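Long-range contacts in capsid (Human calicivirus NLV/Boxer/2001/US, PDB 4RDL), which forms the norovirus capsid, its protruding domain, the part present here, binding host histo-blood group glycans such as the Lewis y tetrasaccharide: residues 120-125 and 167-172; 141-146 and 192-197. All blocks are in the same frame, centred on the assembly; numbering follows the deposited sequence.

How the interactions relate
Interactions 1 and 2 both reach the same seven-stranded antiparallel sheet of the protruding domain. Interaction 1 joins two inner neighbours, strands 113-121 and 167-177, whereas in interaction 2 the short, weakly bonded strand 145-146 at one edge of the sheet and the turn before it meet the loop after strand 167-177. Their centres are 24 Å apart and their nearest atoms about 10 Å, so they do not touch. Along the chain their segments alternate. Neither contact contains a glycan-pocket residue: the side chain of Lys121 is about 10 Å from a bound fucose, that of Phe145 about 14 Å from a galactose. Tyr141, in segment 141-146, hydrogen-bonds Asp114 of the glycan pocket.

Interaction 1: residues 120-125 and 167-172; sequences VKINPT and EVVLEL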
ATOM      1  N   VAL A 120     -11.026  -1.220 -12.273  1.00  9.41           N
ATOM      2  CA  VAL A 120     -10.917  -2.420 -13.086  1.00 10.03           C
ATOM      3  C   VAL A 120     -11.973  -3.432 -12.661  1.00  9.99           C
ATOM      4  O   VAL A 120     -12.310  -3.536 -11.475  1.00 10.48           O
ATOM      5  CB  VAL A 120      -9.517  -3.073 -12.955  1.00 10.57           C
ATOM      6  CG1 VAL A 120      -8.435  -2.161 -13.558  1.00 11.70           C
ATOM      7  CG2 VAL A 120      -9.190  -3.426 -11.504  1.00 12.58           C
ATOM      8  N   LYS A 121     -12.495  -4.179 -13.629  1.00 10.02           N
ATOM      9  CA  LYS A 121     -13.309  -5.342 -13.299  1.00 10.68           C
ATOM     10  C   LYS A 121     -12.474  -6.315 -12.471  1.00 10.86           C
ATOM     11  O   LYS A 121     -11.263  -6.444 -12.693  1.00 10.93           O
ATOM     12  CB  LYS A 121     -13.813  -6.016 -14.580  1.00 12.51           C
ATOM     13  CG  LYS A 121     -14.786  -5.151 -15.364  1.00 13.09           C
ATOM     14  CD  LYS A 121     -15.486  -5.939 -16.476  1.00 14.85           C
ATOM     15  CE  LYS A 121     -14.499  -6.406 -17.529  1.00 17.32           C
ATOM     16  NZ  LYS A 121     -15.215  -7.050 -18.691  1.00 18.41           N
ATOM     17  N   ILE A 122     -13.103  -6.979 -11.504  1.00  9.72           N
ATOM     18  CA  ILE A 122     -12.356  -7.819 -10.565  1.00 10.83           C
ATOM     19  C   ILE A 122     -12.830  -9.283 -10.510  1.00 10.66           C
ATOM     20  O   ILE A 122     -12.199 -10.111  -9.873  1.00 12.71           O
ATOM     21  CB  ILE A 122     -12.316  -7.163  -9.148  1.00 11.16           C
ATOM     22  CG1 ILE A 122     -11.180  -7.734  -8.286  1.00 11.79           C
ATOM     23  CG2 ILE A 122     -13.675  -7.245  -8.462  1.00 11.64           C
ATOM     24  CD1 ILE A 122      -9.801  -7.536  -8.889  1.00 12.73           C
ATOM     25  N   ASN A 123     -13.935  -9.596 -11.180  1.00 11.26           N
ATOM     26  CA  ASN A 123     -14.363 -10.986 -11.309  1.00 12.66           C
ATOM     27  C   ASN A 123     -13.436 -11.713 -12.284  1.00 11.88           C
ATOM     28  O   ASN A 123     -13.274 -11.281 -13.424  1.00 12.67           O
ATOM     29  CB  ASN A 123     -15.813 -11.034 -11.806  1.00 13.83           C
ATOM     30  CG  ASN A 123     -16.414 -12.432 -11.772  1.00 17.67           C
ATOM     31  OD1 ASN A 123     -15.714 -13.434 -11.839  1.00 15.95           O
ATOM     32  ND2 ASN A 123     -17.736 -12.491 -11.693  1.00 22.67           N
ATOM     33  N   PRO A 124     -12.825 -12.825 -11.848  1.00 12.30           N
ATOM     34  CA  PRO A 124     -11.903 -13.529 -12.748  1.00 13.05           C
ATOM     35  C   PRO A 124     -12.530 -13.900 -14.098  1.00 13.56           C
ATOM     36  O   PRO A 124     -11.815 -13.934 -15.101  1.00 15.43           O
ATOM     37  CB  PRO A 124     -11.529 -14.793 -11.965  1.00 15.73           C
ATOM     38  CG  PRO A 124     -11.768 -14.455 -10.556  1.00 17.84           C
ATOM     39  CD  PRO A 124     -12.853 -13.416 -10.498  1.00 13.81           C
ATOM     40  N   THR A 125     -13.833 -14.166 -14.139  1.00 13.22           N
ATOM     41  CA  THR A 125     -14.462 -14.530 -15.407  1.00 15.00           C
ATOM     42  C   THR A 125     -14.537 -13.349 -16.372  1.00 15.67           C
ATOM     43  O   THR A 125     -14.786 -13.529 -17.570  1.00 18.28           O
ATOM     44  CB  THR A 125     -15.872 -15.119 -15.204  1.00 17.23           C
ATOM     45  OG1 THR A 125     -16.746 -14.114 -14.668  1.00 20.11           O
ATOM     46  CG2 THR A 125     -15.817 -16.297 -14.256  1.00 19.27           C
ATOM     47  N   GLU A 167     -18.706  -6.262 -11.136  1.00 11.21           N
ATOM     48  CA  GLU A 167     -17.987  -5.895  -9.923  1.00 10.49           C
ATOM     49  C   GLU A 167     -16.636  -5.297 -10.277  1.00 10.33           C
ATOM     50  O   GLU A 167     -15.891  -5.838 -11.098  1.00 10.64           O
ATOM     51  CB  GLU A 167     -17.788  -7.091  -8.995  1.00 12.37           C
ATOM     52  CG  GLU A 167     -17.432  -6.663  -7.579  1.00 16.00           C
ATOM     53  CD  GLU A 167     -17.074  -7.808  -6.665  1.00 20.65           C
ATOM     54  OE1 GLU A 167     -16.747  -8.900  -7.167  1.00 21.96           O
ATOM     55  OE2 GLU A 167     -17.111  -7.607  -5.430  1.00 23.54           O
ATOM     56  N   VAL A 168     -16.339  -4.161  -9.659  1.00  9.80           N
ATOM     57  CA  VAL A 168     -15.075  -3.470  -9.909  1.00  9.95           C
ATOM     58  C   VAL A 168     -14.381  -3.106  -8.606  1.00  8.35           C
ATOM     59  O   VAL A 168     -15.017  -3.013  -7.556  1.00  9.87           O
ATOM     60  CB  VAL A 168     -15.279  -2.179 -10.759  1.00 10.18           C
ATOM     61  CG1 VAL A 168     -15.923  -2.504 -12.112  1.00 11.43           C
ATOM     62  CG2 VAL A 168     -16.101  -1.125  -9.999  1.00 11.15           C
ATOM     63  N   VAL A 169     -13.067  -2.919  -8.687  1.00  8.93           N
ATOM     64  CA  VAL A 169     -12.329  -2.245  -7.630  1.00  9.01           C
ATOM     65  C   VAL A 169     -11.878  -0.888  -8.154  1.00  8.80           C
ATOM     66  O   VAL A 169     -11.458  -0.757  -9.317  1.00 10.22           O
ATOM     67  CB  VAL A 169     -11.142  -3.086  -7.121  1.00 10.05           C
ATOM     68  CG1 VAL A 169     -11.643  -4.293  -6.352  1.00 12.31           C
ATOM     69  CG2 VAL A 169     -10.245  -3.515  -8.249  1.00 15.75           C
ATOM     70  N   LEU A 170     -12.023   0.128  -7.309  1.00  9.63           N
ATOM     71  CA  LEU A 170     -11.719   1.502  -7.684  1.00  9.16           C
ATOM     72  C   LEU A 170     -10.592   2.026  -6.816  1.00  9.08           C
ATOM     73  O   LEU A 170     -10.496   1.692  -5.632  1.00 11.37           O
ATOM     74  CB  LEU A 170     -12.954   2.388  -7.514  1.00 10.11           C
ATOM     75  CG  LEU A 170     -14.234   1.932  -8.234  1.00 10.01           C
ATOM     76  CD1 LEU A 170     -15.205   1.292  -7.244  1.00 11.39           C
ATOM     77  CD2 LEU A 170     -14.878   3.120  -8.914  1.00 12.62           C
ATOM     78  N   GLU A 171      -9.730   2.842  -7.415  1.00  9.28           N
ATOM     79  CA  GLU A 171      -8.646   3.474  -6.678  1.00 11.87           C
ATOM     80  C   GLU A 171      -8.665   4.974  -6.927  1.00  9.67           C
ATOM     81  O   GLU A 171      -9.006   5.435  -8.016  1.00  9.83           O
ATOM     82  CB  GLU A 171      -7.293   2.898  -7.076  1.00 15.81           C
ATOM     83  CG  GLU A 171      -6.195   3.339  -6.115  1.00 23.38           C
ATOM     84  CD  GLU A 171      -4.804   3.157  -6.667  1.00 26.06           C
ATOM     85  OE1 GLU A 171      -3.852   3.627  -6.000  1.00 25.93           O
ATOM     86  OE2 GLU A 171      -4.664   2.544  -7.753  1.00 25.43           O
ATOM     87  N   LEU A 172      -8.297   5.736  -5.908  1.00 10.05           N
ATOM     88  CA  LEU A 172      -8.278   7.185  -6.008  1.00  9.87           C
ATOM     89  C   LEU A 172      -7.060   7.659  -6.796  1.00  9.38           C
ATOM     90  O   LEU A 172      -5.930   7.576  -6.320  1.00 14.52           O
ATOM     91  CB  LEU A 172      -8.278   7.798  -4.606  1.00 10.37           C
ATOM     92  CG  LEU A 172      -8.369   9.324  -4.584  1.00 10.26           C
ATOM     93  CD1 LEU A 172      -9.679   9.806  -5.212  1.00 11.78           C
ATOM     94  CD2 LEU A 172      -8.232   9.833  -3.153  1.00 11.48           C
TER
HETATM   95  O   HOH W   1     -18.897  -9.262 -12.281  1.00  7.89           O
HETATM   96  O   HOH W   2     -16.022  -7.983 -12.825  1.00 13.12           O
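Val120 and Val169 form an antiparallel hydrogen-bonded pair: Val120 N gives to Val169 O and Val169 N to Val120 O, both at 3.0 Å. The two side chains lie on the same face of the sheet, and their CG2 methyls press together at 3.4 Å, tighter than normal van der Waals contact. Val169 CG1 turns to Ile122, meeting its CG1 at 4.0 Å with the side chains crossing at about a right angle. Met31 of the second subunit packs on both Val169 and Ile122, so this apolar face is covered at the dimer contact. Lys121 and Val168 form the next, non-hydrogen-bonded pair, their side chains diverging; Lys121 reaches out to a salt bridge with Glu126.

Strand 113-121 has ended when Ile122 N bonds Glu167 O at 3.0 Å, a direct bond that carries the pairing one step past the strand. Glu167 CG stands anti to the backbone N (chi1 -163°), and the extended chain beyond it lies obliquely across Ile122 CG2, which OE1 of Glu167 approaches to 3.7 Å. The carboxylate is held by a salt bridge from Arg74 to OE2.

Toward Asn123 the contact is looser and carried by water. One water donates to Glu167 O at 2.8 Å and accepts from Asn123 N; Glu167 O thus takes two hydrogen bonds. A second accepts from Glu167 N and, weakly, from Asn123 ND2. Asn123 OD1 accepts from Thr125 N, with the donor 44° out of the amide plane, closing an Asx turn. The whole is an antiparallel strand pair of the protruding domain that frays at its end: direct bonds from Val120 to Ile122 give way to water bridges where the chain turns off at Asn123.

Interaction 2: residues 141-146 and 192-197; sequences YDATFA and GSNLTQ
Ser193 OG stands anti to its own backbone N (chi1 -178°), which carries the hydroxyl across to Ala143 O; the CB of Ser193 already points toward segment 141-146. The resulting hydrogen bond is short, 2.6 Å from Ser193 OG to Ala143 O; OG is the donor and lies in the carbonyl plane, on a lone pair. The acceptor belongs to a type I turn from Asp142 to Phe145, closed by Phe145 N bonding Asp142 O at 2.9 Å.

Around this bond the packing is light. Ser193 CB rests against the methyl of Ala146 at 3.8 Å and comes within 3.7 Å of Phe145 O. The end of the Asn194 side chain comes in beside the turn, its ND2 lying 3.8 Å from Ala143 CB. Beyond the two segments, Phe145 packs on Val152 and Ala146 on Thr151, both in the neighbouring strand 151-154. Chemically, this is a small contact, 176 Å² buried in all: one short hydroxyl-to-carbonyl bond links turn and loop, the Ser193 proton directed to an in-plane lone pair of Ala143 O, flanked by a few alanine and serine carbons.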
ATOM      1  N   TYR A 141     -20.314  14.252  -1.928  1.00 11.91           N
ATOM      2  CA  TYR A 141     -21.297  15.235  -1.486  1.00 11.78           C
ATOM      3  C   TYR A 141     -22.611  14.964  -2.199  1.00 13.60           C
ATOM      4  O   TYR A 141     -22.648  14.146  -3.124  1.00 12.96           O
ATOM      5  CB  TYR A 141     -20.811  16.676  -1.734  1.00 13.04           C
ATOM      6  CG  TYR A 141     -20.366  16.990  -3.150  1.00 12.64           C
ATOM      7  CD1 TYR A 141     -21.259  17.512  -4.084  1.00 14.78           C
ATOM      8  CD2 TYR A 141     -19.044  16.777  -3.551  1.00 12.87           C
ATOM      9  CE1 TYR A 141     -20.854  17.812  -5.376  1.00 14.09           C
ATOM     10  CE2 TYR A 141     -18.627  17.069  -4.844  1.00 13.29           C
ATOM     11  CZ  TYR A 141     -19.535  17.591  -5.748  1.00 12.94           C
ATOM     12  OH  TYR A 141     -19.135  17.891  -7.027  1.00 13.85           O
ATOM     13  N   ASP A 142     -23.662  15.665  -1.760  1.00 14.17           N
ATOM     14  CA  ASP A 142     -25.056  15.465  -2.185  1.00 14.10           C
ATOM     15  C   ASP A 142     -25.662  14.206  -1.566  1.00 13.03           C
ATOM     16  O   ASP A 142     -24.942  13.302  -1.139  1.00 13.72           O
ATOM     17  CB  ASP A 142     -25.213  15.450  -3.715  1.00 16.74           C
ATOM     18  CG  ASP A 142     -24.907  16.791  -4.350  1.00 16.96           C
ATOM     19  OD1 ASP A 142     -25.016  17.835  -3.663  1.00 20.01           O
ATOM     20  OD2 ASP A 142     -24.565  16.802  -5.546  1.00 18.56           O
ATOM     21  N   ALA A 143     -26.988  14.160  -1.515  1.00 14.70           N
ATOM     22  CA  ALA A 143     -27.694  13.064  -0.858  1.00 15.39           C
ATOM     23  C   ALA A 143     -27.374  11.713  -1.494  1.00 14.52           C
ATOM     24  O   ALA A 143     -27.482  10.673  -0.844  1.00 15.39           O
ATOM     25  CB  ALA A 143     -29.191  13.319  -0.870  1.00 17.85           C
ATOM     26  N   THR A 144     -26.988  11.737  -2.770  1.00 13.08           N
ATOM     27  CA  THR A 144     -26.658  10.518  -3.500  1.00 13.35           C
ATOM     28  C   THR A 144     -25.275   9.962  -3.138  1.00 12.12           C
ATOM     29  O   THR A 144     -24.899   8.878  -3.584  1.00 13.37           O
ATOM     30  CB  THR A 144     -26.750  10.734  -5.013  1.00 14.17           C
ATOM     31  OG1 THR A 144     -26.106  11.966  -5.363  1.00 14.15           O
ATOM     32  CG2 THR A 144     -28.208  10.808  -5.440  1.00 16.79           C
ATOM     33  N   PHE A 145     -24.508  10.707  -2.347  1.00 11.79           N
ATOM     34  CA  PHE A 145     -23.295  10.163  -1.744  1.00 11.65           C
ATOM     35  C   PHE A 145     -23.713   9.548  -0.411  1.00 11.43           C
ATOM     36  O   PHE A 145     -23.911  10.259   0.574  1.00 12.63           O
ATOM     37  CB  PHE A 145     -22.237  11.262  -1.558  1.00 11.16           C
ATOM     38  CG  PHE A 145     -20.979  10.797  -0.866  1.00 10.70           C
ATOM     39  CD1 PHE A 145     -20.065   9.984  -1.524  1.00 11.25           C
ATOM     40  CD2 PHE A 145     -20.709  11.178   0.440  1.00 11.78           C
ATOM     41  CE1 PHE A 145     -18.903   9.555  -0.889  1.00 12.47           C
ATOM     42  CE2 PHE A 145     -19.549  10.757   1.081  1.00 12.07           C
ATOM     43  CZ  PHE A 145     -18.645   9.940   0.417  1.00 12.07           C
ATOM     44  N   ALA A 146     -23.880   8.226  -0.393  1.00 10.86           N
ATOM     45  CA  ALA A 146     -24.447   7.554   0.769  1.00 11.01           C
ATOM     46  C   ALA A 146     -23.708   6.248   1.098  1.00 10.66           C
ATOM     47  O   ALA A 146     -24.331   5.191   1.245  1.00 11.61           O
ATOM     48  CB  ALA A 146     -25.948   7.287   0.541  1.00 12.45           C
ATOM     49  N   GLY A 192     -23.429   9.218   5.840  1.00 13.27           N
ATOM     50  CA  GLY A 192     -24.800   8.770   6.015  1.00 13.90           C
ATOM     51  C   GLY A 192     -25.830   9.604   5.278  1.00 13.74           C
ATOM     52  O   GLY A 192     -27.030   9.501   5.549  1.00 14.15           O
ATOM     53  N   SER A 193     -25.374  10.426   4.337  1.00 14.22           N
ATOM     54  CA  SER A 193     -26.289  11.223   3.523  1.00 15.17           C
ATOM     55  C   SER A 193     -27.217  12.044   4.432  1.00 15.50           C
ATOM     56  O   SER A 193     -26.769  12.580   5.449  1.00 17.09           O
ATOM     57  CB  SER A 193     -27.071  10.309   2.570  1.00 16.09           C
ATOM     58  OG  SER A 193     -27.948  11.036   1.727  1.00 17.24           O
ATOM     59  N   ASN A 194     -28.499  12.145   4.084  1.00 16.05           N
ATOM     60  CA  ASN A 194     -29.448  12.863   4.945  1.00 17.25           C
ATOM     61  C   ASN A 194     -30.206  11.943   5.899  1.00 17.59           C
ATOM     62  O   ASN A 194     -31.112  12.387   6.614  1.00 21.25           O
ATOM     63  CB  ASN A 194     -30.447  13.682   4.119  1.00 18.37           C
ATOM     64  CG  ASN A 194     -29.775  14.768   3.294  1.00 19.88           C
ATOM     65  OD1 ASN A 194     -28.684  15.235   3.625  1.00 22.39           O
ATOM     66  ND2 ASN A 194     -30.426  15.176   2.209  1.00 21.30           N
ATOM     67  N   LEU A 195     -29.827  10.668   5.925  1.00 16.98           N
ATOM     68  CA  LEU A 195     -30.562   9.671   6.707  1.00 17.89           C
ATOM     69  C   LEU A 195     -30.111   9.612   8.159  1.00 17.56           C
ATOM     70  O   LEU A 195     -30.932   9.620   9.080  1.00 19.16           O
ATOM     71  CB  LEU A 195     -30.447   8.283   6.072  1.00 17.94           C
ATOM     72  CG  LEU A 195     -31.123   7.148   6.849  1.00 19.42           C
ATOM     73  CD1 LEU A 195     -32.635   7.381   6.969  1.00 22.19           C
ATOM     74  CD2 LEU A 195     -30.837   5.801   6.195  1.00 20.73           C
ATOM     75  N   THR A 196     -28.804   9.544   8.366  1.00 16.63           N
ATOM     76  CA  THR A 196     -28.278   9.378   9.711  1.00 18.03           C
ATOM     77  C   THR A 196     -26.830   9.832   9.790  1.00 18.66           C
ATOM     78  O   THR A 196     -26.126   9.881   8.780  1.00 18.75           O
ATOM     79  CB  THR A 196     -28.358   7.905  10.139  1.00 20.29           C
ATOM     80  OG1 THR A 196     -27.957   7.779  11.508  1.00 24.32           O
ATOM     81  CG2 THR A 196     -27.456   7.046   9.263  1.00 21.82           C
ATOM     82  N   GLN A 197     -26.380  10.182  10.986  1.00 20.43           N
ATOM     83  CA  GLN A 197     -24.954  10.364  11.188  1.00 22.61           C
ATOM     84  C   GLN A 197     -24.335   8.977  11.201  1.00 21.78           C
ATOM     85  O   GLN A 197     -24.794   8.090  11.924  1.00 23.89           O
ATOM     86  CB  GLN A 197     -24.654  11.082  12.500  1.00 26.32           C
ATOM     87  CG  GLN A 197     -23.172  11.359  12.697  1.00 31.56           C
ATOM     88  CD  GLN A 197     -22.868  12.012  14.030  1.00 39.03           C
ATOM     89  OE1 GLN A 197     -22.159  13.016  14.095  1.00 42.32           O
ATOM     90  NE2 GLN A 197     -23.399  11.439  15.104  1.00 42.18           N
TER